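Local coordinates for protein nucleoporin NUP116 (Candida glabrata, PDB 3NF5) that probably acts as a structural constituent of the nuclear pore in protein and mRNA transport, here represented by its pore-targeting C-terminal domain, at residues E37-G42 with I49-P54; Y102-L107 with E124-K129; C66-V71 with Y80-N85; K129-K132 with H137-S140. One frame throughout, in Å; residues are numbered along the deposited sequence.

Interaction 1 of 4, residues E37-G42 with I49-P54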
loop_
_atom_site.group_PDB
_atom_site.type_symbol
_atom_site.label_atom_id
_atom_site.label_comp_id
_atom_site.label_asym_id
_atom_site.label_seq_id
_atom_site.Cartn_x
_atom_site.Cartn_y
_atom_site.Cartn_z
ATOM N N GLU A 37 10.317 4.675 12.714
ATOM C CA GLU A 37 9.983 3.255 12.814
ATOM C C GLU A 37 8.500 2.903 12.709
ATOM O O GLU A 37 7.629 3.719 12.979
ATOM C CB GLU A 37 10.537 2.694 14.141
ATOM N N ASN A 38 8.247 1.679 12.296
ATOM C CA ASN A 38 6.900 1.113 12.143
ATOM C C ASN A 38 5.957 2.049 11.383
ATOM O O ASN A 38 4.777 2.179 11.792
ATOM C CB ASN A 38 6.267 0.762 13.507
ATOM C CG ASN A 38 7.100 -0.271 14.262
ATOM O OD1 ASN A 38 7.914 -0.966 13.665
ATOM N ND2 ASN A 38 6.907 -0.357 15.558
ATOM N N LEU A 39 6.483 2.741 10.367
ATOM C CA LEU A 39 5.604 3.543 9.474
ATOM C C LEU A 39 4.587 2.619 8.706
ATOM O O LEU A 39 4.949 1.598 8.083
ATOM C CB LEU A 39 6.390 4.434 8.493
ATOM C CG LEU A 39 5.677 5.286 7.420
ATOM C CD1 LEU A 39 4.965 6.350 8.187
ATOM C CD2 LEU A 39 6.571 5.947 6.393
ATOM N N VAL A 40 3.327 3.046 8.757
ATOM C CA VAL A 40 2.214 2.339 8.109
ATOM C C VAL A 40 1.440 3.337 7.319
ATOM O O VAL A 40 0.993 4.376 7.855
ATOM C CB VAL A 40 1.251 1.624 9.104
ATOM C CG1 VAL A 40 0.219 0.889 8.354
ATOM C CG2 VAL A 40 2.025 0.663 10.023
ATOM N N VAL A 41 1.272 3.048 6.027
ATOM C CA VAL A 41 0.399 3.887 5.219
ATOM C C VAL A 41 -0.644 2.929 4.629
ATOM O O VAL A 41 -0.269 2.013 3.883
ATOM C CB VAL A 41 1.159 4.613 4.092
ATOM C CG1 VAL A 41 0.183 5.549 3.198
ATOM C CG2 VAL A 41 2.411 5.411 4.616
ATOM N N GLY A 42 -1.942 3.154 4.876
ATOM C CA GLY A 42 -2.934 2.264 4.284
ATOM C C GLY A 42 -4.177 2.955 3.720
ATOM O O GLY A 42 -4.433 4.152 3.957
ATOM N N ILE A 49 0.765 -0.554 3.260
ATOM C CA ILE A 49 2.199 -0.843 3.324
ATOM C C ILE A 49 2.755 -0.552 4.734
ATOM O O ILE A 49 2.411 0.458 5.376
ATOM C CB ILE A 49 2.952 -0.072 2.215
ATOM C CG1 ILE A 49 4.439 -0.492 2.220
ATOM C CG2 ILE A 49 2.720 1.375 2.331
ATOM C CD1 ILE A 49 5.216 -0.027 0.994
ATOM N N GLU A 50 3.551 -1.505 5.212
ATOM C CA GLU A 50 4.119 -1.525 6.614
ATOM C C GLU A 50 5.646 -1.628 6.388
ATOM O O GLU A 50 6.143 -2.647 5.982
ATOM C CB GLU A 50 3.556 -2.686 7.426
ATOM C CG GLU A 50 2.051 -2.511 7.697
ATOM C CD GLU A 50 1.328 -3.787 8.046
ATOM O OE1 GLU A 50 0.294 -3.715 8.767
ATOM O OE2 GLU A 50 1.740 -4.855 7.573
ATOM N N PHE A 51 6.336 -0.515 6.555
ATOM C CA PHE A 51 7.769 -0.454 6.382
ATOM C C PHE A 51 8.445 -1.172 7.550
ATOM O O PHE A 51 8.114 -0.946 8.706
ATOM C CB PHE A 51 8.235 0.986 6.269
ATOM C CG PHE A 51 7.772 1.636 5.037
ATOM C CD1 PHE A 51 6.571 2.316 5.021
ATOM C CD2 PHE A 51 8.465 1.460 3.873
ATOM C CE1 PHE A 51 6.106 2.870 3.854
ATOM C CE2 PHE A 51 8.012 1.973 2.699
ATOM C CZ PHE A 51 6.815 2.696 2.686
ATOM N N LEU A 52 9.347 -2.064 7.226
ATOM C CA LEU A 52 9.923 -2.960 8.218
ATOM C C LEU A 52 11.291 -2.472 8.663
ATOM O O LEU A 52 11.763 -2.894 9.684
ATOM C CB LEU A 52 9.983 -4.350 7.676
ATOM C CG LEU A 52 8.626 -4.912 7.337
ATOM C CD1 LEU A 52 8.805 -6.273 6.654
ATOM C CD2 LEU A 52 7.774 -5.049 8.561
ATOM N N ASP A 53 11.923 -1.574 7.912
ATOM C CA ASP A 53 13.055 -0.834 8.443
ATOM C C ASP A 53 12.691 0.598 8.754
ATOM O O ASP A 53 11.723 1.112 8.173
ATOM C CB ASP A 53 14.145 -0.840 7.419
ATOM C CG ASP A 53 14.778 -2.242 7.220
ATOM O OD1 ASP A 53 14.852 -3.066 8.182
ATOM O OD2 ASP A 53 15.145 -2.489 6.049
ATOM N N PRO A 54 13.528 1.306 9.553
ATOM C CA PRO A 54 13.396 2.776 9.631
ATOM C C PRO A 54 13.331 3.492 8.270
ATOM O O PRO A 54 14.094 3.192 7.359
ATOM C CB PRO A 54 14.649 3.207 10.382
ATOM C CG PRO A 54 15.131 1.983 11.110
ATOM C CD PRO A 54 14.745 0.824 10.245
HETATM O O HOH W 1 10.067 -0.145 11.153
HETATM O O HOH W 2 9.294 2.531 9.288
#

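Interaction 2 of 4, residues Y102-L107 with E124-K129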
loop_
_atom_site.group_PDB
_atom_site.type_symbol
_atom_site.label_atom_id
_atom_site.label_comp_id
_atom_site.label_asym_id
_atom_site.label_seq_id
_atom_site.Cartn_x
_atom_site.Cartn_y
_atom_site.Cartn_z
ATOM N N TYR A 102 -6.132 -6.073 -0.716
ATOM C CA TYR A 102 -7.402 -6.659 -0.277
ATOM C C TYR A 102 -8.263 -6.940 -1.497
ATOM O O TYR A 102 -8.123 -6.280 -2.497
ATOM C CB TYR A 102 -8.127 -5.660 0.656
ATOM C CG TYR A 102 -7.312 -5.159 1.822
ATOM C CD1 TYR A 102 -6.459 -6.000 2.526
ATOM C CD2 TYR A 102 -7.491 -3.875 2.291
ATOM C CE1 TYR A 102 -5.766 -5.537 3.642
ATOM C CE2 TYR A 102 -6.823 -3.379 3.419
ATOM C CZ TYR A 102 -5.945 -4.197 4.066
ATOM O OH TYR A 102 -5.307 -3.695 5.162
ATOM N N ASN A 103 -9.136 -7.942 -1.399
ATOM C CA ASN A 103 -10.076 -8.301 -2.479
ATOM C C ASN A 103 -9.429 -8.525 -3.820
ATOM O O ASN A 103 -9.948 -8.095 -4.878
ATOM C CB ASN A 103 -11.223 -7.271 -2.529
ATOM C CG ASN A 103 -11.911 -7.190 -1.195
ATOM O OD1 ASN A 103 -12.227 -8.226 -0.638
ATOM N ND2 ASN A 103 -12.022 -6.019 -0.618
ATOM N N CYS A 104 -8.305 -9.256 -3.779
ATOM C CA CYS A 104 -7.667 -9.743 -4.956
ATOM C C CYS A 104 -8.260 -11.097 -5.280
ATOM O O CYS A 104 -8.142 -12.032 -4.508
ATOM C CB CYS A 104 -6.160 -9.856 -4.741
ATOM S SG CYS A 104 -5.402 -8.226 -4.556
ATOM N N TYR A 105 -8.901 -11.193 -6.447
ATOM C CA TYR A 105 -9.563 -12.459 -6.891
ATOM C C TYR A 105 -9.364 -12.545 -8.379
ATOM O O TYR A 105 -9.410 -11.507 -9.027
ATOM C CB TYR A 105 -11.051 -12.382 -6.634
ATOM C CG TYR A 105 -11.504 -12.372 -5.205
ATOM C CD1 TYR A 105 -11.451 -13.516 -4.438
ATOM C CD2 TYR A 105 -12.027 -11.208 -4.626
ATOM C CE1 TYR A 105 -11.899 -13.504 -3.115
ATOM C CE2 TYR A 105 -12.458 -11.183 -3.323
ATOM C CZ TYR A 105 -12.399 -12.323 -2.562
ATOM O OH TYR A 105 -12.854 -12.285 -1.258
ATOM N N PRO A 106 -9.131 -13.760 -8.925
ATOM C CA PRO A 106 -9.096 -13.900 -10.366
ATOM C C PRO A 106 -10.437 -13.479 -10.887
ATOM O O PRO A 106 -11.431 -13.510 -10.142
ATOM C CB PRO A 106 -8.907 -15.416 -10.570
ATOM C CG PRO A 106 -8.569 -15.953 -9.229
ATOM C CD PRO A 106 -9.223 -15.073 -8.279
ATOM N N LEU A 107 -10.455 -13.102 -12.154
ATOM C CA LEU A 107 -11.674 -12.654 -12.801
ATOM C C LEU A 107 -12.098 -13.664 -13.874
ATOM O O LEU A 107 -11.249 -14.236 -14.587
ATOM C CB LEU A 107 -11.468 -11.257 -13.434
ATOM C CG LEU A 107 -10.740 -10.226 -12.543
ATOM C CD1 LEU A 107 -10.425 -8.984 -13.343
ATOM C CD2 LEU A 107 -11.551 -9.881 -11.258
ATOM N N GLU A 124 -5.554 -21.774 -6.998
ATOM C CA GLU A 124 -4.163 -22.233 -6.877
ATOM C C GLU A 124 -3.319 -21.716 -8.032
ATOM O O GLU A 124 -2.140 -21.399 -7.860
ATOM C CB GLU A 124 -4.045 -23.771 -6.795
ATOM N N ARG A 125 -3.918 -21.621 -9.222
ATOM C CA ARG A 125 -3.180 -21.062 -10.336
ATOM C C ARG A 125 -2.873 -19.586 -10.095
ATOM O O ARG A 125 -1.801 -19.134 -10.456
ATOM C CB ARG A 125 -3.925 -21.292 -11.693
ATOM C CG ARG A 125 -3.939 -22.763 -12.136
ATOM C CD ARG A 125 -4.403 -22.928 -13.615
ATOM N NE ARG A 125 -5.756 -22.442 -13.824
ATOM C CZ ARG A 125 -6.883 -23.140 -13.627
ATOM N NH1 ARG A 125 -6.866 -24.400 -13.201
ATOM N NH2 ARG A 125 -8.050 -22.555 -13.862
ATOM N N TYR A 126 -3.812 -18.842 -9.527
ATOM C CA TYR A 126 -3.623 -17.433 -9.209
ATOM C C TYR A 126 -2.503 -17.245 -8.130
ATOM O O TYR A 126 -1.686 -16.334 -8.251
ATOM C CB TYR A 126 -4.954 -16.824 -8.715
ATOM C CG TYR A 126 -4.953 -15.296 -8.499
ATOM C CD1 TYR A 126 -4.330 -14.433 -9.395
ATOM C CD2 TYR A 126 -5.576 -14.739 -7.392
ATOM C CE1 TYR A 126 -4.343 -13.001 -9.177
ATOM C CE2 TYR A 126 -5.601 -13.351 -7.168
ATOM C CZ TYR A 126 -4.999 -12.482 -8.070
ATOM O OH TYR A 126 -5.068 -11.117 -7.830
ATOM N N SER A 127 -2.471 -18.085 -7.099
ATOM C CA SER A 127 -1.375 -18.012 -6.083
ATOM C C SER A 127 -0.028 -18.237 -6.765
ATOM O O SER A 127 0.939 -17.457 -6.540
ATOM C CB SER A 127 -1.515 -19.069 -4.995
ATOM O OG SER A 127 -2.742 -18.992 -4.379
ATOM N N GLU A 128 0.028 -19.281 -7.616
ATOM C CA GLU A 128 1.294 -19.642 -8.256
ATOM C C GLU A 128 1.748 -18.507 -9.113
ATOM O O GLU A 128 2.928 -18.156 -9.061
ATOM C CB GLU A 128 1.246 -20.973 -9.042
ATOM C CG GLU A 128 1.028 -22.164 -8.102
ATOM C CD GLU A 128 2.162 -22.316 -7.071
ATOM O OE1 GLU A 128 3.342 -22.390 -7.505
ATOM O OE2 GLU A 128 1.863 -22.294 -5.831
ATOM N N LYS A 129 0.828 -17.818 -9.807
ATOM C CA LYS A 129 1.284 -16.671 -10.563
ATOM C C LYS A 129 1.681 -15.508 -9.626
ATOM O O LYS A 129 2.673 -14.825 -9.896
ATOM C CB LYS A 129 0.296 -16.213 -11.671
ATOM C CG LYS A 129 1.046 -15.411 -12.748
ATOM C CD LYS A 129 0.349 -15.346 -14.095
ATOM C CE LYS A 129 1.263 -14.787 -15.166
ATOM N NZ LYS A 129 0.506 -14.494 -16.429
#

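Interaction 3 of 4, residues C66-V71 with Y80-N85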
loop_
_atom_site.group_PDB
_atom_site.type_symbol
_atom_site.label_atom_id
_atom_site.label_comp_id
_atom_site.label_asym_id
_atom_site.label_seq_id
_atom_site.Cartn_x
_atom_site.Cartn_y
_atom_site.Cartn_z
ATOM N N CYS A 66 0.195 9.909 1.805
ATOM C CA CYS A 66 -1.074 9.227 1.462
ATOM C C CYS A 66 -1.695 9.756 0.171
ATOM O O CYS A 66 -1.926 10.973 0.032
ATOM C CB CYS A 66 -2.110 9.442 2.556
ATOM S SG CYS A 66 -1.683 8.795 4.156
ATOM N N ASP A 67 -1.994 8.838 -0.738
ATOM C CA ASP A 67 -2.715 9.094 -2.015
ATOM C C ASP A 67 -1.984 9.983 -3.052
ATOM O O ASP A 67 -2.601 10.611 -3.921
ATOM C CB ASP A 67 -4.124 9.600 -1.733
ATOM C CG ASP A 67 -5.149 9.198 -2.798
ATOM O OD1 ASP A 67 -5.049 8.162 -3.497
ATOM O OD2 ASP A 67 -6.115 9.951 -2.875
ATOM N N ASP A 68 -0.662 9.979 -2.994
ATOM C CA ASP A 68 0.215 10.586 -3.999
ATOM C C ASP A 68 1.485 9.708 -4.085
ATOM O O ASP A 68 1.651 8.997 -5.016
ATOM C CB ASP A 68 0.517 12.044 -3.623
ATOM C CG ASP A 68 1.519 12.721 -4.534
ATOM O OD1 ASP A 68 2.154 12.017 -5.362
ATOM O OD2 ASP A 68 1.740 13.964 -4.363
ATOM N N LEU A 69 2.336 9.709 -3.069
ATOM C CA LEU A 69 3.477 8.795 -3.074
ATOM C C LEU A 69 3.040 7.318 -2.916
ATOM O O LEU A 69 3.654 6.440 -3.450
ATOM C CB LEU A 69 4.410 9.117 -1.918
ATOM C CG LEU A 69 5.189 10.441 -2.078
ATOM C CD1 LEU A 69 6.145 10.545 -0.866
ATOM C CD2 LEU A 69 5.950 10.423 -3.405
ATOM N N VAL A 70 2.016 7.081 -2.122
ATOM C CA VAL A 70 1.515 5.747 -1.829
ATOM C C VAL A 70 0.036 5.759 -2.176
ATOM O O VAL A 70 -0.736 6.528 -1.571
ATOM C CB VAL A 70 1.681 5.333 -0.346
ATOM C CG1 VAL A 70 1.142 3.901 -0.160
ATOM C CG2 VAL A 70 3.157 5.419 0.113
ATOM N N VAL A 71 -0.325 4.917 -3.131
ATOM C CA VAL A 71 -1.706 4.809 -3.689
ATOM C C VAL A 71 -2.114 3.325 -3.730
ATOM O O VAL A 71 -1.369 2.475 -4.173
ATOM C CB VAL A 71 -1.800 5.472 -5.115
ATOM C CG1 VAL A 71 -3.164 5.177 -5.821
ATOM C CG2 VAL A 71 -1.570 6.996 -5.063
ATOM N N TYR A 80 5.150 6.025 -5.679
ATOM C CA TYR A 80 5.817 7.113 -6.397
ATOM C C TYR A 80 5.383 7.206 -7.861
ATOM O O TYR A 80 6.175 7.518 -8.721
ATOM C CB TYR A 80 7.330 6.944 -6.324
ATOM C CG TYR A 80 7.912 7.526 -5.072
ATOM C CD1 TYR A 80 7.623 6.987 -3.830
ATOM C CD2 TYR A 80 8.767 8.588 -5.135
ATOM C CE1 TYR A 80 8.133 7.517 -2.709
ATOM C CE2 TYR A 80 9.313 9.106 -3.997
ATOM C CZ TYR A 80 8.999 8.559 -2.798
ATOM O OH TYR A 80 9.545 9.118 -1.711
ATOM N N ASN A 81 4.105 6.983 -8.128
ATOM C CA ASN A 81 3.610 6.900 -9.508
ATOM C C ASN A 81 3.634 8.253 -10.205
ATOM O O ASN A 81 3.641 8.306 -11.426
ATOM C CB ASN A 81 2.171 6.359 -9.448
ATOM C CG ASN A 81 1.665 5.797 -10.771
ATOM O OD1 ASN A 81 0.675 6.305 -11.324
ATOM N ND2 ASN A 81 2.243 4.686 -11.207
ATOM N N ASN A 82 3.600 9.345 -9.450
ATOM C CA ASN A 82 3.588 10.686 -10.014
ATOM C C ASN A 82 4.929 11.341 -9.929
ATOM O O ASN A 82 5.008 12.556 -10.054
ATOM C CB ASN A 82 2.607 11.580 -9.275
ATOM C CG ASN A 82 1.263 10.960 -9.133
ATOM O OD1 ASN A 82 0.672 10.538 -10.129
ATOM N ND2 ASN A 82 0.775 10.843 -7.887
ATOM N N SER A 83 5.974 10.557 -9.709
ATOM C CA SER A 83 7.279 11.085 -9.440
ATOM C C SER A 83 8.135 10.547 -10.542
ATOM O O SER A 83 8.059 9.379 -10.873
ATOM C CB SER A 83 7.790 10.623 -8.069
ATOM O OG SER A 83 7.098 11.328 -7.039
ATOM N N THR A 84 8.947 11.422 -11.113
ATOM C CA THR A 84 9.838 11.028 -12.188
ATOM C C THR A 84 10.967 10.165 -11.663
ATOM O O THR A 84 11.401 9.265 -12.357
ATOM C CB THR A 84 10.447 12.251 -12.830
ATOM O OG1 THR A 84 11.236 12.906 -11.830
ATOM C CG2 THR A 84 9.361 13.209 -13.264
ATOM N N ASN A 85 11.465 10.445 -10.466
ATOM C CA ASN A 85 12.590 9.704 -9.872
ATOM C C ASN A 85 12.271 9.216 -8.462
ATOM O O ASN A 85 11.359 9.732 -7.835
ATOM C CB ASN A 85 13.816 10.594 -9.855
ATOM C CG ASN A 85 14.282 10.937 -11.287
ATOM O OD1 ASN A 85 14.639 10.038 -12.055
ATOM N ND2 ASN A 85 14.202 12.198 -11.656
HETATM O O HOH W 3 1.904 6.505 -6.301
HETATM O O HOH W 4 4.363 10.172 -6.873
#

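Interaction 4 of 4, residues K129-K132 with H137-S140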
loop_
_atom_site.group_PDB
_atom_site.type_symbol
_atom_site.label_atom_id
_atom_site.label_comp_id
_atom_site.label_asym_id
_atom_site.label_seq_id
_atom_site.Cartn_x
_atom_site.Cartn_y
_atom_site.Cartn_z
ATOM N N LYS A 129 0.828 -17.818 -9.807
ATOM C CA LYS A 129 1.284 -16.671 -10.563
ATOM C C LYS A 129 1.681 -15.508 -9.626
ATOM O O LYS A 129 2.673 -14.825 -9.896
ATOM C CB LYS A 129 0.296 -16.213 -11.671
ATOM C CG LYS A 129 1.046 -15.411 -12.748
ATOM C CD LYS A 129 0.349 -15.346 -14.095
ATOM C CE LYS A 129 1.263 -14.787 -15.166
ATOM N NZ LYS A 129 0.506 -14.494 -16.429
ATOM N N LEU A 130 0.960 -15.301 -8.533
ATOM C CA LEU A 130 1.359 -14.251 -7.573
ATOM C C LEU A 130 2.819 -14.471 -7.051
ATOM O O LEU A 130 3.573 -13.495 -6.858
ATOM C CB LEU A 130 0.348 -14.112 -6.431
ATOM C CG LEU A 130 -1.050 -13.531 -6.687
ATOM C CD1 LEU A 130 -1.963 -13.817 -5.539
ATOM C CD2 LEU A 130 -1.053 -12.044 -6.903
ATOM N N LYS A 131 3.216 -15.728 -6.892
ATOM C CA LYS A 131 4.580 -16.095 -6.384
ATOM C C LYS A 131 5.668 -15.678 -7.333
ATOM O O LYS A 131 6.842 -15.469 -6.916
ATOM C CB LYS A 131 4.677 -17.621 -6.161
ATOM C CG LYS A 131 3.896 -18.052 -4.917
ATOM C CD LYS A 131 4.114 -19.534 -4.574
ATOM C CE LYS A 131 3.125 -19.973 -3.487
ATOM N NZ LYS A 131 3.138 -21.454 -3.397
ATOM N N LYS A 132 5.300 -15.558 -8.625
ATOM C CA LYS A 132 6.240 -15.193 -9.676
ATOM C C LYS A 132 6.472 -13.709 -9.906
ATOM O O LYS A 132 7.435 -13.370 -10.583
ATOM C CB LYS A 132 5.868 -15.814 -11.016
ATOM C CG LYS A 132 5.933 -17.288 -11.013
ATOM C CD LYS A 132 5.545 -17.910 -12.371
ATOM C CE LYS A 132 5.049 -19.366 -12.164
ATOM N NZ LYS A 132 4.956 -19.956 -13.483
ATOM N N HIS A 137 8.575 -10.867 -2.563
ATOM C CA HIS A 137 8.640 -12.102 -1.804
ATOM C C HIS A 137 7.272 -12.495 -1.226
ATOM O O HIS A 137 6.843 -12.049 -0.110
ATOM C CB HIS A 137 9.651 -11.946 -0.666
ATOM C CG HIS A 137 11.029 -11.563 -1.125
ATOM N ND1 HIS A 137 11.830 -12.418 -1.844
ATOM C CD2 HIS A 137 11.736 -10.414 -0.983
ATOM C CE1 HIS A 137 12.982 -11.820 -2.106
ATOM N NE2 HIS A 137 12.958 -10.605 -1.575
ATOM N N PHE A 138 6.570 -13.341 -1.973
ATOM C CA PHE A 138 5.218 -13.863 -1.595
ATOM C C PHE A 138 5.211 -14.356 -0.192
ATOM O O PHE A 138 6.114 -15.083 0.179
ATOM C CB PHE A 138 4.820 -14.998 -2.567
ATOM C CG PHE A 138 3.482 -15.581 -2.316
ATOM C CD1 PHE A 138 2.379 -15.118 -3.022
ATOM C CD2 PHE A 138 3.304 -16.576 -1.407
ATOM C CE1 PHE A 138 1.109 -15.633 -2.791
ATOM C CE2 PHE A 138 2.035 -17.133 -1.195
ATOM C CZ PHE A 138 0.934 -16.642 -1.920
ATOM N N GLU A 139 4.242 -13.927 0.621
ATOM C CA GLU A 139 4.057 -14.509 1.943
ATOM C C GLU A 139 2.762 -15.334 1.967
ATOM O O GLU A 139 2.779 -16.528 2.322
ATOM C CB GLU A 139 4.009 -13.480 3.091
ATOM C CG GLU A 139 5.334 -12.879 3.463
ATOM C CD GLU A 139 5.279 -12.140 4.851
ATOM O OE1 GLU A 139 4.214 -11.544 5.175
ATOM O OE2 GLU A 139 6.328 -12.196 5.594
ATOM N N SER A 140 1.643 -14.739 1.627
ATOM C CA SER A 140 0.386 -15.491 1.698
ATOM C C SER A 140 -0.709 -14.979 0.766
ATOM O O SER A 140 -0.684 -13.812 0.357
ATOM C CB SER A 140 -0.141 -15.418 3.110
ATOM O OG SER A 140 -0.560 -14.095 3.430
HETATM O O HOH W 5 7.453 -13.752 -4.813
#

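Interaction 1 of 4, residues E37-G42 with I49-P54
Val41 O receives the N-H of Ile49 at 2.8 Å, the shortest direct bond between the two segments. The bond is almost straight, 176° at the hydrogen. Val41 N returns a bond of 2.9 Å to Ile49 O, so the two residues form an antiparallel hydrogen-bonded pair. The motif is the beta hairpin of strands 40-43 and 47-51, both internal to the six-stranded antiparallel sheet of the domain. Strand 16-19 flanks the first and strand 97-101 the second.

Val40 and Glu50 make the next, non-hydrogen-bonded pair. Their side chains run side by side on one face, with Glu50 CG 3.9 Å from both Val40 CG1 and Val40 CG2. The Glu50 carboxylate goes on to a salt bridge with Lys48. Val41 and Ile49 share the other face and pack on Val70. Ile49 CG1 stands anti to the backbone N (chi1 -175°) and leads off over one face of the Phe51 ring. That leaves CG2 beside the partner strand, 4.0 Å from Val41 CB.

Phe51 N bonds to Leu39 O at 3.0 Å, and the same oxygen lies at the edge of the Phe51 ring. The two side chains lie side by side, Leu39 CD2 3.9 Å from Phe51 CD1. Past the strands two waters bridge the segments. One accepts from Leu39 N and can donate to Asp53 O. The other accepts from Asn38 N at 2.8 Å and lies 3.2 Å from Phe51 O, where it can donate.

Interaction 2 of 4, residues Y102-L107 with E124-K129
Tyr126 reaches from helix 122-132 to the loop after strand 97-101 and meets Pro106 with its ring. The contact joins loop and helix within the Nup98-96 autopeptidase (S59) family region of the chain. Pro106 makes the tightly packed part. Pro106 CG lies 3.7 Å from Tyr126 CD2 and equally close to Tyr126 CG. The proline ring crosses the tyrosine at a slant, and its N sits 3.9 Å above the aromatic plane, offset toward the rim. With chi1 at -173°, Tyr126 holds its ring on the far side of CB from the backbone N and extends it off the helix toward the loop.

Farther along the ring, Cys104 closes the contact. Its CB approaches Tyr126 OH to 3.5 Å, and CB to CE2 is a wider 4.3 Å. Cys104 O lies at the ring edge, 3.9 Å from Tyr126 CE2. That carbonyl is taken up by a hydrogen bond from Tyr141 OH. Tyr141 also meets Tyr126 edge-to-face, so strand 137-142 completes the setting of the ring. Between Cys104 and Pro106, Tyr105 bonds through its OH to Ala144 O.

The rest of the helix segment is looser. Arg125, Glu128 and Lys129 are exposed and do not touch residues 102-107, and Glu128 pairs with Lys131 of the same helix. Tyr126 alone of residues 124-129 carries the helix side of the contact.

The meeting is one of carbon against ring. With no direct polar bond between the two segments, the fit depends on shape and apolar burial.

Interaction 3 of 4, residues C66-V71 with Y80-N85
Leu69 and Tyr80 lie side by side and point the same way, with the leucine laid over the face of the tyrosine. CD2 of Leu69 sits 3.5 Å from the centroid of the Tyr80 ring and only 6° off its normal. This is a centred CH-pi contact. It joins the end of helix 65-69 to the type I beta turn from Tyr80 to Ser83, which follows the two-stranded hairpin of 70-73 and 76-79. The backbones meet at the same place, where Tyr80 N gives a 2.7 Å hydrogen bond to Leu69 O. The ring and the main chain of Tyr80 thus both hold Leu69.

Asp68 and Asn82 make the polar part of the contact. A chi1 of 175° stretches the Asp68 carboxylate away from its own backbone N and out to the turn. Asn82 ND2 donates to Asp68 OD1 at 3.1 Å in an almost straight bond. OD1 lies in the amide plane of Asn82, while the N-H comes to it from above the carboxylate plane, 52° out of it.

Two waters fill in beside this bond. One accepts from Asn81 N at 2.9 Å. It lies 2.8 Å from Asp68 O, to which it can donate. The other is gripped three ways. It donates to Asp68 OD1 and accepts from Asn82 N at 2.8 Å. Its third partner is Ser83 OG, at 3.0 Å.

Interaction 4 of 4, residues K129-K132 with H137-S140
A helix-loop-strand connection brings residues 129-132 of helix 122-132 against strand 137-142, one of the two outermost strands of the six-stranded sheet within this chain. Lys131 and Phe138 carry the contact. The aliphatic chain of Lys131 slants over one face of the Phe138 ring. Its CG stands 3.8 Å from the ring centroid and 19° off the normal, a CH-pi contact. The nearest pair is Lys131 CG with Phe138 CG, at 3.6 Å. The lysine is extended beyond CG, so it follows the ring outward, and CE meets Phe138 CE2 at 3.8 Å. Its amino group then turns to a salt bridge with Glu128 on the same helix.

Phe138 has its ring opposite the backbone N, chi1 -179°, and so directed at the helix. Leu130 adds a smaller touch, with CB 4.0 Å from Phe138 CE1. On the opposite face of the ring lies Ser140 N, 3.7 Å above the plane and toward its rim. The ring is therefore held between a lysine side chain and the backbone of its own strand. Tyr148 of the next strand also touches it.

A water links the two main chains. It donates to Lys131 O at 2.8 Å and accepts from Phe138 N at 3.0 Å.

Just past Phe138 the strand is irregular. Glu139 and Ser140 both face Cys149 of strand 147-152, and this pairing of two residues with one is a classic beta bulge.

From the N terminus, interaction 1 comes first and closes the hairpin of strands 40-43 and 47-51, with six residues between its segments. Interaction 3 follows and closes the small hairpin of 70-73 and 76-79. The two touch where Val41 and Ile49 pack on Val70, so the small sheet is tied to the large one. Interaction 2 then closes the long loop between strand 97-101 and helix 122-132, 16 residues lying between its segments. Interaction 4 closes the four-residue loop after that helix. The contacts run one after another, interaction 4 beginning on Lys129 where interaction 2 ends; none nests in or crosses another. Interactions 2 and 4 lie about 10 Å apart between centres.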